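Side-chain contact in uncharacterized protein DUF1344 (Bacteroides vulgatus ATCC 8482, PDB 3K6O), which is of unknown function but belongs to the NigD-like family, pairing an N-terminal OB domain with a C-terminal beta sandwich: residues V22-Q25 with A30-L33. Numbering follows the deposited sequence.
Sequences VEKQ and APYL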
loop_
_atom_site.group_PDB
_atom_site.type_symbol
_atom_site.label_atom_id
_atom_site.label_comp_id
_atom_site.label_asym_id
_atom_site.label_seq_id
_atom_site.Cartn_x
_atom_site.Cartn_y
_atom_site.Cartn_z
ATOM N N VAL A 22 -0.587 7.545 9.608
ATOM C CA VAL A 22 -0.417 8.526 10.651
ATOM C C VAL A 22 -1.297 9.734 10.342
ATOM O O VAL A 22 -1.383 10.187 9.205
ATOM C CB VAL A 22 1.069 8.965 10.735
ATOM C CG1 VAL A 22 1.270 10.059 11.810
ATOM C CG2 VAL A 22 1.981 7.767 10.990
ATOM N N GLU A 23 -1.957 10.269 11.356
ATOM C CA GLU A 23 -2.656 11.521 11.197
ATOM C C GLU A 23 -2.415 12.370 12.419
ATOM O O GLU A 23 -1.932 11.886 13.422
ATOM C CB GLU A 23 -4.135 11.274 10.920
ATOM C CG GLU A 23 -4.408 10.463 9.650
ATOM C CD GLU A 23 -4.020 11.189 8.335
ATOM O OE1 GLU A 23 -3.641 12.384 8.333
ATOM O OE2 GLU A 23 -4.078 10.533 7.286
ATOM N N LYS A 24 -2.699 13.658 12.279
ATOM C CA LYS A 24 -2.557 14.641 13.338
ATOM C C LYS A 24 -3.684 15.660 13.262
ATOM O O LYS A 24 -4.160 15.979 12.193
ATOM C CB LYS A 24 -1.227 15.390 13.238
ATOM C CG LYS A 24 -0.026 14.509 13.354
ATOM C CD LYS A 24 1.281 15.288 13.351
ATOM C CE LYS A 24 1.660 15.783 14.683
ATOM N NZ LYS A 24 2.997 16.433 14.625
ATOM N N GLN A 25 -4.108 16.155 14.409
ATOM C CA GLN A 25 -5.007 17.290 14.468
ATOM C C GLN A 25 -4.530 18.212 15.578
ATOM O O GLN A 25 -3.949 17.746 16.555
ATOM C CB GLN A 25 -6.456 16.855 14.705
ATOM C CG GLN A 25 -7.061 16.127 13.520
ATOM C CD GLN A 25 -8.479 15.712 13.801
ATOM O OE1 GLN A 25 -8.764 14.543 14.083
ATOM N NE2 GLN A 25 -9.372 16.675 13.793
ATOM N N ALA A 30 0.024 14.620 20.064
ATOM C CA ALA A 30 0.795 13.509 19.547
ATOM C C ALA A 30 0.145 13.014 18.225
ATOM O O ALA A 30 -1.051 13.160 18.019
ATOM C CB ALA A 30 0.882 12.367 20.596
ATOM N N PRO A 31 0.952 12.456 17.317
ATOM C CA PRO A 31 0.382 11.785 16.172
ATOM C C PRO A 31 -0.356 10.511 16.608
ATOM O O PRO A 31 -0.033 9.900 17.644
ATOM C CB PRO A 31 1.605 11.467 15.290
ATOM C CG PRO A 31 2.718 11.426 16.188
ATOM C CD PRO A 31 2.406 12.277 17.391
ATOM N N TYR A 32 -1.363 10.153 15.827
ATOM C CA TYR A 32 -2.172 8.982 16.078
ATOM C C TYR A 32 -2.234 8.194 14.809
ATOM O O TYR A 32 -1.766 8.656 13.781
ATOM C CB TYR A 32 -3.567 9.338 16.633
ATOM C CG TYR A 32 -4.464 10.177 15.734
ATOM C CD1 TYR A 32 -5.307 9.587 14.812
ATOM C CD2 TYR A 32 -4.480 11.560 15.832
ATOM C CE1 TYR A 32 -6.144 10.370 13.994
ATOM C CE2 TYR A 32 -5.303 12.326 15.044
ATOM C CZ TYR A 32 -6.132 11.726 14.125
ATOM O OH TYR A 32 -6.914 12.508 13.318
ATOM N N LEU A 33 -2.763 6.984 14.900
ATOM C CA LEU A 33 -2.777 6.071 13.780
ATOM C C LEU A 33 -4.223 5.830 13.344
ATOM O O LEU A 33 -5.128 5.793 14.189
ATOM C CB LEU A 33 -2.126 4.776 14.163
ATOM C CG LEU A 33 -0.693 4.924 14.634
ATOM C CD1 LEU A 33 -0.190 3.558 15.035
ATOM C CD2 LEU A 33 0.176 5.574 13.550
HETATM O O HOH W 1 -2.521 14.958 16.581
#
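E23 and Y32 form the hydrogen-bonded pair of an antiparallel beta hairpin, strands 16-23 and 32-34 of the NigD-like N-terminal OB domain, near the end where the chain turns back. Two nearly straight backbone bonds join them: E23 N to Y32 O at 2.9 Å, and Y32 N to E23 O with an N-H...O angle of 178°. The tyrosine ring then folds back across the opposite strand. With CG set between its own backbone N and carbonyl carbon (chi1 62°), the ring lies over the E23 backbone, and E23 O sits 3.5 Å above one ring face, offset toward the rim. Nearer the phenol end, E23 CB makes an off-centre CH-pi contact, 4.2 Å from the Y32 ring centroid. The ring reaches as far as Q25, whose chain, extended beyond CG, brings OE1 to 2.9 Å from Y32 OH in a weak hydrogen bond that may not be the only use of the phenol proton, with amide and ring planes 57° apart. An alanine in place of Y32 would probably strip the ring cover from E23 O and E23 CB and take away the weak hold on Q25 OE1. Elsewhere on the ring, F73 packs edge-to-face. On the other face of the hairpin V22 uses both methyls: CG1 meets P31 CB at 3.8 Å, and CG2 meets L33 CD2. K24 and P31 still run side by side past the last bridge; only at Q25 and A30 have the chains separated, and there a water links them, accepting from Q25 N and lying 2.7 Å from A30 O. Cross-strand pairing closed by the loop of residues 24-31 is the beta-hairpin motif, here linking the first two strands of the OB domain.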